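Long-range contacts in serine proteinase inhibitor 1 (Myxoma virus, PDB 6BJ5), which inhibits serine endopeptidases as a poxviral member of the serpin family and is important in the virulence of the virus: residues K56-V61 with V268-D273; S153-F158 with K206-A211; L186-F191 with S199-P204. One frame throughout, in Å; residues are numbered along the deposited sequence.

Contact 1: K56-V61 with V268-D273; sequences KREIDV and VRDAFD
The carboxylate of Glu58 meets two successive backbone N-H groups, those of Arg269 and Asp270, and grips both with the same oxygen. Asp270 N lies 2.7 Å from Glu58 OE1 in an almost straight bond on the syn side, close to the carboxylate plane; Arg269 N, 2.9 Å from Glu58 OE1, comes from above that plane, 45° out of it. A water donates a third bond to Glu58 OE1 and accepts one from Ala271 N. The Glu58 chain lies beside its own backbone N at CG (chi1 -51°) and runs extended to CD (chi2 -175°), which brings CD, and the carboxylate on it, up to the 269-270 backbone. One oxygen thus takes up the N-H groups of 269-271, the last through water, and joins helix 53-58, followed by an inverse gamma turn centred on Ile59, to the serpin-fold loop between helix 260-265 and strand 293-302, where 270-272 take helical backbone angles. Asp270 crosses Glu58 at about a right angle, with Asp270 OD1 4.1 Å from Glu58 OE2. Any repulsion between them would be offset on the Asp270 side, where OD1 forms a salt bridge with Arg276 and OD2 accepts a bond from Asn54. Val268 packs beside the helix end: its CG2 rests 3.4 Å from Glu58 O, while CG1 faces Ile59 CG1 at 4.3 Å. Ile59 in turn leans on Leu44 of helix 37-49.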
ATOM      1  N   LYS A  56     -11.844 -19.300   3.960  1.00 23.76           N
ATOM      2  CA  LYS A  56     -10.397 -19.324   3.809  1.00 12.82           C
ATOM      3  C   LYS A  56      -9.998 -19.424   2.338  1.00 28.73           C
ATOM      4  O   LYS A  56      -9.088 -18.723   1.870  1.00 31.60           O
ATOM      5  CB  LYS A  56      -9.852 -20.515   4.613  1.00 17.23           C
ATOM      6  CG  LYS A  56      -8.332 -20.716   4.569  1.00 25.66           C
ATOM      7  CD  LYS A  56      -7.937 -21.864   5.490  1.00 23.16           C
ATOM      8  CE  LYS A  56      -6.530 -22.373   5.214  1.00 37.92           C
ATOM      9  NZ  LYS A  56      -6.051 -23.324   6.270  1.00 43.80           N
ATOM     10  N   ARG A  57     -10.664 -20.303   1.593  1.00 37.69           N
ATOM     11  CA  ARG A  57     -10.324 -20.481   0.191  1.00 35.70           C
ATOM     12  C   ARG A  57     -10.425 -19.166  -0.568  1.00 32.51           C
ATOM     13  O   ARG A  57      -9.586 -18.885  -1.429  1.00 40.53           O
ATOM     14  CB  ARG A  57     -11.230 -21.531  -0.444  1.00 37.26           C
ATOM     15  CG  ARG A  57     -10.901 -21.821  -1.888  1.00 38.94           C
ATOM     16  CD  ARG A  57     -12.037 -22.554  -2.563  1.00 34.47           C
ATOM     17  NE  ARG A  57     -13.216 -21.714  -2.757  1.00 28.72           N
ATOM     18  CZ  ARG A  57     -13.406 -20.956  -3.835  1.00 32.60           C
ATOM     19  NH1 ARG A  57     -12.474 -20.937  -4.798  1.00 25.55           N
ATOM     20  NH2 ARG A  57     -14.514 -20.215  -3.950  1.00 23.50           N
ATOM     21  N   GLU A  58     -11.448 -18.351  -0.270  1.00 30.03           N
ATOM     22  CA  GLU A  58     -11.618 -17.086  -0.980  1.00 19.66           C
ATOM     23  C   GLU A  58     -10.565 -16.063  -0.586  1.00 28.28           C
ATOM     24  O   GLU A  58     -10.335 -15.110  -1.338  1.00 30.08           O
ATOM     25  CB  GLU A  58     -12.993 -16.461  -0.723  1.00 27.99           C
ATOM     26  CG  GLU A  58     -14.237 -17.314  -0.925  1.00 27.64           C
ATOM     27  CD  GLU A  58     -15.539 -16.497  -0.744  1.00 37.33           C
ATOM     28  OE1 GLU A  58     -15.607 -15.615   0.139  1.00 36.53           O
ATOM     29  OE2 GLU A  58     -16.513 -16.737  -1.486  1.00 53.97           O
ATOM     30  N   ILE A  59      -9.927 -16.233   0.567  1.00 31.33           N
ATOM     31  CA  ILE A  59      -8.813 -15.386   0.953  1.00 26.88           C
ATOM     32  C   ILE A  59      -7.579 -15.955   0.278  1.00 30.94           C
ATOM     33  O   ILE A  59      -6.708 -16.555   0.916  1.00 32.21           O
ATOM     34  CB  ILE A  59      -8.694 -15.285   2.481  1.00 29.00           C
ATOM     35  CG1 ILE A  59      -9.977 -14.659   3.039  1.00 20.46           C
ATOM     36  CG2 ILE A  59      -7.479 -14.472   2.887  1.00 31.01           C
ATOM     37  CD1 ILE A  59     -10.317 -15.109   4.426  1.00 23.09           C
ATOM     38  N   ASP A  60      -7.521 -15.775  -1.034  1.00 37.78           N
ATOM     39  CA  ASP A  60      -6.476 -16.339  -1.882  1.00 39.87           C
ATOM     40  C   ASP A  60      -5.218 -15.470  -1.782  1.00 33.92           C
ATOM     41  O   ASP A  60      -5.105 -14.440  -2.444  1.00 30.96           O
ATOM     42  CB  ASP A  60      -6.993 -16.456  -3.311  1.00 48.14           C
ATOM     43  CG  ASP A  60      -6.285 -17.535  -4.094  1.00 63.06           C
ATOM     44  OD1 ASP A  60      -5.056 -17.679  -3.931  1.00 67.77           O
ATOM     45  OD2 ASP A  60      -6.970 -18.264  -4.850  1.00 68.98           O
ATOM     46  N   VAL A  61      -4.263 -15.886  -0.957  1.00 32.98           N
ATOM     47  CA  VAL A  61      -3.134 -15.049  -0.550  1.00 40.69           C
ATOM     48  C   VAL A  61      -1.943 -15.945  -0.224  1.00 37.71           C
ATOM     49  O   VAL A  61      -2.152 -17.085   0.213  1.00 44.46           O
ATOM     50  CB  VAL A  61      -3.541 -14.156   0.641  1.00 42.96           C
ATOM     51  CG1 VAL A  61      -2.352 -13.691   1.444  1.00 54.78           C
ATOM     52  CG2 VAL A  61      -4.275 -12.936   0.130  1.00 24.63           C
ATOM     53  N   VAL A 268     -13.657 -12.058  -2.299  1.00 43.28           N
ATOM     54  CA  VAL A 268     -13.656 -12.253  -0.848  1.00 41.81           C
ATOM     55  C   VAL A 268     -15.037 -11.837  -0.339  1.00 43.31           C
ATOM     56  O   VAL A 268     -15.307 -10.661  -0.103  1.00 39.42           O
ATOM     57  CB  VAL A 268     -12.525 -11.486  -0.165  1.00 26.49           C
ATOM     58  CG1 VAL A 268     -12.567 -11.749   1.336  1.00 19.14           C
ATOM     59  CG2 VAL A 268     -11.138 -11.873  -0.766  1.00  7.79           C
ATOM     60  N   ARG A 269     -15.931 -12.799  -0.202  1.00 45.05           N
ATOM     61  CA  ARG A 269     -17.305 -12.463   0.138  1.00 44.99           C
ATOM     62  C   ARG A 269     -17.764 -13.093   1.441  1.00 47.01           C
ATOM     63  O   ARG A 269     -18.488 -12.443   2.205  1.00 42.83           O
ATOM     64  CB  ARG A 269     -18.243 -12.898  -0.997  1.00 52.56           C
ATOM     65  CG  ARG A 269     -18.005 -12.217  -2.348  1.00 56.46           C
ATOM     66  CD  ARG A 269     -19.099 -12.603  -3.330  1.00 58.12           C
ATOM     67  NE  ARG A 269     -18.888 -12.109  -4.687  1.00 66.81           N
ATOM     68  CZ  ARG A 269     -19.262 -10.916  -5.136  1.00 80.09           C
ATOM     69  NH1 ARG A 269     -19.873 -10.057  -4.333  1.00 84.59           N
ATOM     70  NH2 ARG A 269     -19.027 -10.585  -6.400  1.00 85.82           N
ATOM     71  N   ASP A 270     -17.359 -14.346   1.714  1.00 41.08           N
ATOM     72  CA  ASP A 270     -17.865 -15.048   2.893  1.00 44.48           C
ATOM     73  C   ASP A 270     -17.426 -14.363   4.180  1.00 49.15           C
ATOM     74  O   ASP A 270     -18.193 -14.293   5.151  1.00 50.57           O
ATOM     75  CB  ASP A 270     -17.405 -16.513   2.912  1.00 32.63           C
ATOM     76  CG  ASP A 270     -18.298 -17.431   2.095  1.00 38.95           C
ATOM     77  OD1 ASP A 270     -19.316 -16.957   1.549  1.00 42.23           O
ATOM     78  OD2 ASP A 270     -18.033 -18.655   2.080  1.00 45.27           O
ATOM     79  N   ALA A 271     -16.202 -13.840   4.203  1.00 38.15           N
ATOM     80  CA  ALA A 271     -15.701 -13.198   5.407  1.00 38.81           C
ATOM     81  C   ALA A 271     -16.631 -12.096   5.887  1.00 29.03           C
ATOM     82  O   ALA A 271     -16.755 -11.883   7.095  1.00 38.71           O
ATOM     83  CB  ALA A 271     -14.297 -12.641   5.156  1.00 37.97           C
ATOM     84  N   PHE A 272     -17.342 -11.433   4.972  1.00 31.56           N
ATOM     85  CA  PHE A 272     -18.229 -10.328   5.337  1.00 33.26           C
ATOM     86  C   PHE A 272     -19.647 -10.767   5.644  1.00 35.60           C
ATOM     87  O   PHE A 272     -20.432  -9.957   6.149  1.00 41.63           O
ATOM     88  CB  PHE A 272     -18.309  -9.276   4.218  1.00 23.79           C
ATOM     89  CG  PHE A 272     -17.001  -8.637   3.897  1.00 35.61           C
ATOM     90  CD1 PHE A 272     -16.132  -9.224   2.983  1.00 28.53           C
ATOM     91  CD2 PHE A 272     -16.615  -7.462   4.532  1.00 45.20           C
ATOM     92  CE1 PHE A 272     -14.911  -8.634   2.694  1.00 21.82           C
ATOM     93  CE2 PHE A 272     -15.400  -6.873   4.250  1.00 37.63           C
ATOM     94  CZ  PHE A 272     -14.545  -7.463   3.325  1.00 23.68           C
ATOM     95  N   ASP A 273     -19.995 -12.020   5.363  1.00 43.78           N
ATOM     96  CA  ASP A 273     -21.375 -12.446   5.496  1.00 42.49           C
ATOM     97  C   ASP A 273     -21.509 -13.171   6.821  1.00 41.76           C
ATOM     98  O   ASP A 273     -20.901 -14.242   6.994  1.00 40.23           O
ATOM     99  CB  ASP A 273     -21.750 -13.365   4.339  1.00 50.39           C
ATOM    100  CG  ASP A 273     -23.170 -13.882   4.425  1.00 61.91           C
ATOM    101  OD1 ASP A 273     -23.893 -13.567   5.402  1.00 61.37           O
ATOM    102  OD2 ASP A 273     -23.561 -14.615   3.486  1.00 70.18           O
TER
HETATM  103  O   HOH W   1     -14.096 -15.160   2.225  1.00 24.91           O

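Contact 2: S153-F158 with K206-A211; sequences SWRHVF and KRRQTA
Ser153 and Lys206 join their backbones by a single hydrogen bond where strand 142-153 runs out and the turn before strand 210-217 begins. Lys206 N donates to Ser153 O at 2.7 Å, bent to 147° at the hydrogen, with the donor standing above the carbonyl plane. The shortest CA-CA distance is two residues on, 4.0 Å between Arg155 CA and Lys206 CA. The turn then passes through Arg208, which has left-handed helical backbone angles, into the strand at Thr210. Among the side chains, Lys206 touches through its base: CB sits 3.6 Å from Trp154 O, and CG, anti to the backbone N (chi1 163°), starts an extended chain that leads away from residues 153-158. Arg155 is also extended, and Arg208 NE lies 3.9 Å above the plane of the Arg155 guanidinium, offset toward the rim. His156 CE1 lies over the opposite face. The two guanidinium planes are 59° apart, and the meeting of like charges at this exposed edge is probably eased by solvent. Trp154 turns away, stacks on Tyr205 and donates through NE1 to Asp302 O; Phe158 CE2 lies over one of its faces, 4.1 Å above the plane. This surround of a tryptophan at the end of a central-sheet strand corresponds to the breach of serpins, where the reactive loop enters the sheet; strand 305-314 already fills that place beside 142-153, consistent with an inserted loop.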
ATOM      1  N   SER A 153      16.765   6.863   1.574  1.00 47.59           N
ATOM      2  CA  SER A 153      17.239   7.863   0.623  1.00 36.36           C
ATOM      3  C   SER A 153      17.326   7.270  -0.774  1.00 35.64           C
ATOM      4  O   SER A 153      17.279   6.048  -0.960  1.00 44.53           O
ATOM      5  CB  SER A 153      18.618   8.378   1.011  1.00 24.67           C
ATOM      6  OG  SER A 153      18.637   8.780   2.366  1.00 37.59           O
ATOM      7  N   TRP A 154      17.396   8.157  -1.768  1.00 33.68           N
ATOM      8  CA  TRP A 154      17.709   7.723  -3.121  1.00 38.38           C
ATOM      9  C   TRP A 154      19.152   7.222  -3.178  1.00 40.34           C
ATOM     10  O   TRP A 154      19.997   7.583  -2.351  1.00 43.38           O
ATOM     11  CB  TRP A 154      17.536   8.863  -4.133  1.00 34.51           C
ATOM     12  CG  TRP A 154      16.168   9.447  -4.197  1.00 26.75           C
ATOM     13  CD1 TRP A 154      15.788  10.716  -3.837  1.00 23.41           C
ATOM     14  CD2 TRP A 154      14.988   8.791  -4.660  1.00 26.06           C
ATOM     15  NE1 TRP A 154      14.430  10.880  -4.046  1.00 18.64           N
ATOM     16  CE2 TRP A 154      13.921   9.711  -4.552  1.00 23.48           C
ATOM     17  CE3 TRP A 154      14.726   7.511  -5.158  1.00 24.76           C
ATOM     18  CZ2 TRP A 154      12.621   9.382  -4.912  1.00 21.40           C
ATOM     19  CZ3 TRP A 154      13.439   7.191  -5.519  1.00 28.37           C
ATOM     20  CH2 TRP A 154      12.399   8.121  -5.392  1.00 27.69           C
ATOM     21  N   ARG A 155      19.439   6.376  -4.167  1.00 35.24           N
ATOM     22  CA  ARG A 155      20.837   6.051  -4.417  1.00 44.25           C
ATOM     23  C   ARG A 155      21.595   7.307  -4.873  1.00 51.60           C
ATOM     24  O   ARG A 155      22.666   7.635  -4.347  1.00 51.04           O
ATOM     25  CB  ARG A 155      20.945   4.916  -5.442  1.00 37.80           C
ATOM     26  CG  ARG A 155      22.384   4.449  -5.618  1.00 41.90           C
ATOM     27  CD  ARG A 155      22.599   3.582  -6.849  1.00 59.72           C
ATOM     28  NE  ARG A 155      24.027   3.311  -7.017  1.00 80.17           N
ATOM     29  CZ  ARG A 155      24.575   2.742  -8.086  1.00 76.99           C
ATOM     30  NH1 ARG A 155      23.819   2.378  -9.114  1.00 68.49           N
ATOM     31  NH2 ARG A 155      25.888   2.556  -8.129  1.00 83.21           N
ATOM     32  N   HIS A 156      21.010   8.065  -5.800  1.00 48.64           N
ATOM     33  CA  HIS A 156      21.535   9.361  -6.237  1.00 34.26           C
ATOM     34  C   HIS A 156      20.458  10.402  -5.989  1.00 35.28           C
ATOM     35  O   HIS A 156      19.463  10.455  -6.726  1.00 28.62           O
ATOM     36  CB  HIS A 156      21.917   9.322  -7.710  1.00 29.47           C
ATOM     37  CG  HIS A 156      23.037   8.383  -8.003  1.00 34.77           C
ATOM     38  ND1 HIS A 156      23.174   7.743  -9.217  1.00 30.54           N
ATOM     39  CD2 HIS A 156      24.101   8.008  -7.253  1.00 29.55           C
ATOM     40  CE1 HIS A 156      24.249   6.974  -9.186  1.00 37.88           C
ATOM     41  NE2 HIS A 156      24.834   7.124  -8.010  1.00 44.63           N
ATOM     42  N   VAL A 157      20.661  11.221  -4.950  1.00 32.35           N
ATOM     43  CA  VAL A 157      19.661  12.205  -4.545  1.00 29.28           C
ATOM     44  C   VAL A 157      19.561  13.313  -5.582  1.00 32.36           C
ATOM     45  O   VAL A 157      20.465  13.532  -6.391  1.00 37.95           O
ATOM     46  CB  VAL A 157      20.020  12.797  -3.178  1.00 34.52           C
ATOM     47  CG1 VAL A 157      20.212  11.695  -2.144  1.00 24.46           C
ATOM     48  CG2 VAL A 157      21.248  13.733  -3.329  1.00 25.45           C
ATOM     49  N   PHE A 158      18.439  14.030  -5.548  1.00 37.99           N
ATOM     50  CA  PHE A 158      18.290  15.266  -6.301  1.00 27.72           C
ATOM     51  C   PHE A 158      18.893  16.425  -5.502  1.00 32.59           C
ATOM     52  O   PHE A 158      19.038  16.365  -4.278  1.00 37.47           O
ATOM     53  CB  PHE A 158      16.819  15.574  -6.591  1.00 24.58           C
ATOM     54  CG  PHE A 158      16.113  14.589  -7.505  1.00 33.14           C
ATOM     55  CD1 PHE A 158      15.764  14.963  -8.806  1.00 39.28           C
ATOM     56  CD2 PHE A 158      15.693  13.330  -7.029  1.00 22.50           C
ATOM     57  CE1 PHE A 158      15.066  14.092  -9.642  1.00 44.04           C
ATOM     58  CE2 PHE A 158      15.000  12.440  -7.856  1.00 15.58           C
ATOM     59  CZ  PHE A 158      14.677  12.821  -9.161  1.00 42.71           C
ATOM     60  N   LYS A 206      18.847   3.903  -1.615  1.00 50.69           N
ATOM     61  CA  LYS A 206      20.247   3.725  -1.235  1.00 63.57           C
ATOM     62  C   LYS A 206      20.518   2.293  -0.780  1.00 79.92           C
ATOM     63  O   LYS A 206      21.640   1.801  -0.914  1.00 84.06           O
ATOM     64  CB  LYS A 206      20.630   4.752  -0.160  1.00 63.19           C
ATOM     65  CG  LYS A 206      21.909   4.468   0.624  1.00 75.66           C
ATOM     66  CD  LYS A 206      22.123   5.518   1.720  1.00 85.19           C
ATOM     67  CE  LYS A 206      23.199   5.112   2.732  1.00 84.91           C
ATOM     68  NZ  LYS A 206      22.955   5.763   4.058  1.00 77.41           N
ATOM     69  N   ARG A 207      19.489   1.588  -0.300  1.00102.99           N
ATOM     70  CA  ARG A 207      19.647   0.174   0.033  1.00111.34           C
ATOM     71  C   ARG A 207      19.934  -0.665  -1.212  1.00101.29           C
ATOM     72  O   ARG A 207      20.705  -1.627  -1.158  1.00 97.03           O
ATOM     73  CB  ARG A 207      18.383  -0.329   0.742  1.00125.69           C
ATOM     74  CG  ARG A 207      18.022   0.342   2.095  1.00136.75           C
ATOM     75  CD  ARG A 207      19.064   0.132   3.209  1.00144.60           C
ATOM     76  NE  ARG A 207      20.321   0.830   2.941  1.00149.58           N
ATOM     77  CZ  ARG A 207      21.420   0.723   3.680  1.00150.79           C
ATOM     78  NH1 ARG A 207      22.513   1.397   3.342  1.00153.79           N
ATOM     79  NH2 ARG A 207      21.430  -0.055   4.752  1.00148.79           N
ATOM     80  N   ARG A 208      19.312  -0.318  -2.333  1.00 93.75           N
ATOM     81  CA  ARG A 208      19.284  -0.987  -3.634  1.00 79.55           C
ATOM     82  C   ARG A 208      18.498  -2.307  -3.624  1.00 69.05           C
ATOM     83  O   ARG A 208      18.476  -2.973  -4.657  1.00 64.70           O
ATOM     84  CB  ARG A 208      20.682  -1.227  -4.235  1.00 76.38           C
ATOM     85  CG  ARG A 208      20.865  -0.454  -5.567  1.00 84.74           C
ATOM     86  CD  ARG A 208      22.003  -0.924  -6.483  1.00 89.83           C
ATOM     87  NE  ARG A 208      23.328  -0.445  -6.088  1.00 98.45           N
ATOM     88  CZ  ARG A 208      24.378  -1.231  -5.877  1.00 98.45           C
ATOM     89  NH1 ARG A 208      24.257  -2.541  -6.035  1.00 94.64           N
ATOM     90  NH2 ARG A 208      25.547  -0.707  -5.520  1.00100.74           N
ATOM     91  N   GLN A 209      17.813  -2.689  -2.533  1.00 70.01           N
ATOM     92  CA  GLN A 209      16.808  -3.753  -2.621  1.00 66.87           C
ATOM     93  C   GLN A 209      15.418  -3.215  -2.872  1.00 56.75           C
ATOM     94  O   GLN A 209      14.557  -3.942  -3.380  1.00 53.05           O
ATOM     95  CB  GLN A 209      16.674  -4.563  -1.331  1.00 67.92           C
ATOM     96  CG  GLN A 209      17.816  -5.403  -0.902  1.00 73.37           C
ATOM     97  CD  GLN A 209      18.839  -4.536  -0.267  1.00 74.18           C
ATOM     98  OE1 GLN A 209      18.489  -3.503   0.300  1.00 75.71           O
ATOM     99  NE2 GLN A 209      20.099  -4.946  -0.307  1.00 76.24           N
ATOM    100  N   THR A 210      15.183  -1.967  -2.500  1.00 43.34           N
ATOM    101  CA  THR A 210      13.931  -1.310  -2.802  1.00 43.44           C
ATOM    102  C   THR A 210      14.185  -0.249  -3.867  1.00 44.43           C
ATOM    103  O   THR A 210      15.276   0.324  -3.958  1.00 46.94           O
ATOM    104  CB  THR A 210      13.331  -0.722  -1.515  1.00 38.62           C
ATOM    105  OG1 THR A 210      14.302   0.090  -0.840  1.00 53.98           O
ATOM    106  CG2 THR A 210      12.956  -1.826  -0.571  1.00 28.81           C
ATOM    107  N   ALA A 211      13.166   0.007  -4.682  1.00 42.69           N
ATOM    108  CA  ALA A 211      13.317   0.984  -5.751  1.00 43.43           C
ATOM    109  C   ALA A 211      11.949   1.505  -6.160  1.00 45.73           C
ATOM    110  O   ALA A 211      10.926   0.848  -5.946  1.00 48.02           O
ATOM    111  CB  ALA A 211      14.036   0.367  -6.954  1.00 24.45           C
TER

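Contact 3: L186-F191 with S199-P204; sequences LKTETF and SVTELP
Ser199 sets its CB against Glu189 O, 3.4 Å away, and its CA makes a C-H...O contact with the same oxygen. Val200 N donates to Glu189 O at 3.1 Å, whereas the return bond from Glu189 N to Val200 O is weak. Val200 CG2, beside its backbone N, meets Phe191 CE2 at 4.1 Å, the two side chains crossing at about a right angle. Thr201 lies side by side with Thr188 and points the same way; its CG2, anti to the backbone N, touches Leu186 CD1 at 3.7 Å. Glu202 N bonds to Lys187 O at 3.1 Å, while its carboxylate is held by Lys23 and Tyr21 of the second chain. Leu203 CD2 and Pro204 CD meet different branches of Leu186, CD1 at 3.8 Å and CD2 at 4.0 Å respectively. The two strands form an antiparallel hairpin, the first two strands of serpin sheet B, with 199-204 between 188-191 and 210-217. Helix 229-238 packs on Phe191 and Val200 through Asn238 and Trp235, while strand 243-258 meets Leu186, Thr188 and Leu203.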
ATOM      1  N   LEU A 186      19.933   5.210 -15.344  1.00 42.59           N
ATOM      2  CA  LEU A 186      18.831   4.452 -14.784  1.00 41.69           C
ATOM      3  C   LEU A 186      18.259   3.544 -15.864  1.00 46.11           C
ATOM      4  O   LEU A 186      18.321   3.869 -17.053  1.00 41.91           O
ATOM      5  CB  LEU A 186      17.715   5.392 -14.339  1.00 30.12           C
ATOM      6  CG  LEU A 186      18.035   6.625 -13.513  1.00 34.53           C
ATOM      7  CD1 LEU A 186      16.803   7.544 -13.533  1.00 30.05           C
ATOM      8  CD2 LEU A 186      18.480   6.263 -12.086  1.00 37.76           C
ATOM      9  N   LYS A 187      17.618   2.456 -15.445  1.00 43.44           N
ATOM     10  CA  LYS A 187      16.910   1.611 -16.403  1.00 45.15           C
ATOM     11  C   LYS A 187      15.621   2.304 -16.846  1.00 44.39           C
ATOM     12  O   LYS A 187      14.918   2.907 -16.028  1.00 49.56           O
ATOM     13  CB  LYS A 187      16.632   0.226 -15.788  1.00 42.44           C
ATOM     14  CG  LYS A 187      17.917  -0.536 -15.398  1.00 46.95           C
ATOM     15  CD  LYS A 187      17.672  -1.946 -14.862  1.00 60.24           C
ATOM     16  CE  LYS A 187      18.807  -2.385 -13.931  1.00 60.85           C
ATOM     17  NZ  LYS A 187      18.503  -3.657 -13.222  1.00 63.46           N
ATOM     18  N   THR A 188      15.321   2.237 -18.150  1.00 32.45           N
ATOM     19  CA  THR A 188      14.167   2.919 -18.731  1.00 33.28           C
ATOM     20  C   THR A 188      13.762   2.177 -19.993  1.00 36.82           C
ATOM     21  O   THR A 188      14.526   1.365 -20.520  1.00 45.44           O
ATOM     22  CB  THR A 188      14.483   4.374 -19.128  1.00 43.83           C
ATOM     23  OG1 THR A 188      15.418   4.954 -18.223  1.00 53.27           O
ATOM     24  CG2 THR A 188      13.217   5.227 -19.159  1.00 44.72           C
ATOM     25  N   GLU A 189      12.564   2.492 -20.494  1.00 28.09           N
ATOM     26  CA  GLU A 189      12.111   2.006 -21.791  1.00 32.46           C
ATOM     27  C   GLU A 189      10.722   2.569 -22.030  1.00 29.57           C
ATOM     28  O   GLU A 189      10.058   3.014 -21.092  1.00 39.59           O
ATOM     29  CB  GLU A 189      12.113   0.455 -21.899  1.00 39.99           C
ATOM     30  CG  GLU A 189      11.583  -0.093 -23.230  1.00 49.25           C
ATOM     31  CD  GLU A 189      12.499   0.224 -24.418  1.00 60.62           C
ATOM     32  OE1 GLU A 189      13.648   0.658 -24.196  1.00 66.38           O
ATOM     33  OE2 GLU A 189      12.057   0.072 -25.577  1.00 66.90           O
ATOM     34  N   THR A 190      10.321   2.601 -23.304  1.00 36.58           N
ATOM     35  CA  THR A 190       8.978   2.942 -23.757  1.00 45.31           C
ATOM     36  C   THR A 190       8.189   1.674 -24.082  1.00 53.23           C
ATOM     37  O   THR A 190       8.760   0.606 -24.318  1.00 69.56           O
ATOM     38  CB  THR A 190       9.026   3.843 -24.993  1.00 49.37           C
ATOM     39  OG1 THR A 190       9.795   3.204 -26.021  1.00 53.11           O
ATOM     40  CG2 THR A 190       9.651   5.198 -24.643  1.00 51.88           C
ATOM     41  N   PHE A 191       6.856   1.802 -24.066  1.00 40.73           N
ATOM     42  CA  PHE A 191       5.939   0.671 -24.185  1.00 33.93           C
ATOM     43  C   PHE A 191       4.625   1.169 -24.799  1.00 41.31           C
ATOM     44  O   PHE A 191       4.400   2.380 -24.909  1.00 41.52           O
ATOM     45  CB  PHE A 191       5.705   0.019 -22.804  1.00 33.86           C
ATOM     46  CG  PHE A 191       6.974  -0.470 -22.102  1.00 36.23           C
ATOM     47  CD1 PHE A 191       7.445  -1.761 -22.300  1.00 32.41           C
ATOM     48  CD2 PHE A 191       7.663   0.350 -21.206  1.00 37.06           C
ATOM     49  CE1 PHE A 191       8.579  -2.213 -21.656  1.00 27.03           C
ATOM     50  CE2 PHE A 191       8.813  -0.100 -20.548  1.00 28.56           C
ATOM     51  CZ  PHE A 191       9.261  -1.383 -20.774  1.00 36.68           C
ATOM     52  N   SER A 199       6.364   5.373 -20.481  1.00 30.45           N
ATOM     53  CA  SER A 199       7.693   4.925 -20.110  1.00 32.11           C
ATOM     54  C   SER A 199       7.660   4.383 -18.691  1.00 30.29           C
ATOM     55  O   SER A 199       6.720   4.624 -17.931  1.00 41.54           O
ATOM     56  CB  SER A 199       8.711   6.053 -20.187  1.00 23.21           C
ATOM     57  OG  SER A 199       8.383   7.010 -19.216  1.00 25.72           O
ATOM     58  N   VAL A 200       8.704   3.642 -18.339  1.00 23.80           N
ATOM     59  CA  VAL A 200       8.894   3.152 -16.981  1.00 24.61           C
ATOM     60  C   VAL A 200      10.362   3.350 -16.646  1.00 26.24           C
ATOM     61  O   VAL A 200      11.235   3.058 -17.470  1.00 34.66           O
ATOM     62  CB  VAL A 200       8.479   1.673 -16.826  1.00 22.63           C
ATOM     63  CG1 VAL A 200       8.675   1.198 -15.396  1.00 23.69           C
ATOM     64  CG2 VAL A 200       7.038   1.474 -17.249  1.00 14.93           C
ATOM     65  N   THR A 201      10.635   3.872 -15.456  1.00 23.33           N
ATOM     66  CA  THR A 201      11.984   4.250 -15.075  1.00 27.72           C
ATOM     67  C   THR A 201      12.218   3.829 -13.633  1.00 30.03           C
ATOM     68  O   THR A 201      11.375   4.080 -12.770  1.00 31.37           O
ATOM     69  CB  THR A 201      12.170   5.771 -15.237  1.00 30.47           C
ATOM     70  OG1 THR A 201      11.880   6.150 -16.594  1.00 26.07           O
ATOM     71  CG2 THR A 201      13.582   6.200 -14.852  1.00 20.49           C
ATOM     72  N   GLU A 202      13.381   3.243 -13.356  1.00 32.31           N
ATOM     73  CA  GLU A 202      13.666   2.696 -12.037  1.00 22.86           C
ATOM     74  C   GLU A 202      14.587   3.633 -11.276  1.00 27.16           C
ATOM     75  O   GLU A 202      15.758   3.795 -11.623  1.00 40.27           O
ATOM     76  CB  GLU A 202      14.273   1.293 -12.133  1.00 24.13           C
ATOM     77  CG  GLU A 202      14.394   0.682 -10.757  1.00 28.17           C
ATOM     78  CD  GLU A 202      14.717  -0.779 -10.749  1.00 39.84           C
ATOM     79  OE1 GLU A 202      13.982  -1.559 -11.394  1.00 38.64           O
ATOM     80  OE2 GLU A 202      15.652  -1.157 -10.025  1.00 55.95           O
ATOM     81  N   LEU A 203      14.067   4.199 -10.208  1.00 34.99           N
ATOM     82  CA  LEU A 203      14.830   5.035  -9.302  1.00 33.89           C
ATOM     83  C   LEU A 203      15.230   4.198  -8.103  1.00 38.19           C
ATOM     84  O   LEU A 203      14.378   3.894  -7.260  1.00 49.74           O
ATOM     85  CB  LEU A 203      13.992   6.233  -8.860  1.00 35.36           C
ATOM     86  CG  LEU A 203      13.371   7.066  -9.973  1.00 41.24           C
ATOM     87  CD1 LEU A 203      12.272   7.921  -9.384  1.00 42.51           C
ATOM     88  CD2 LEU A 203      14.431   7.956 -10.575  1.00 41.60           C
ATOM     89  N   PRO A 204      16.470   3.744  -8.003  1.00 48.56           N
ATOM     90  CA  PRO A 204      16.851   2.924  -6.850  1.00 45.49           C
ATOM     91  C   PRO A 204      17.071   3.733  -5.582  1.00 43.29           C
ATOM     92  O   PRO A 204      17.604   4.844  -5.604  1.00 45.71           O
ATOM     93  CB  PRO A 204      18.160   2.273  -7.309  1.00 37.41           C
ATOM     94  CG  PRO A 204      18.719   3.216  -8.314  1.00 25.49           C
ATOM     95  CD  PRO A 204      17.526   3.780  -9.036  1.00 37.78           C
TER

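Contacts 2 and 3 belong to one neighbourhood, their centres 15 Å apart, and share the run of chain from strand 198-204 into strand 210-217. They touch directly: Arg155 N probably bonds to Pro204 O at 2.8 Å, and Trp154 CZ3 packs on Leu203 CB at 3.5 Å. Contact 3 is partly buried and combines strand pairing with apolar packing; contact 2 is a surface contact with one backbone bond and a close pair of like-charged arginines. Contact 1 lies apart, its centre about 37 Å from that of contact 2 and on the opposite side of the chain's centre. Mostly buried, it joins a helix end to a loop through a carboxylate and main-chain N-H groups.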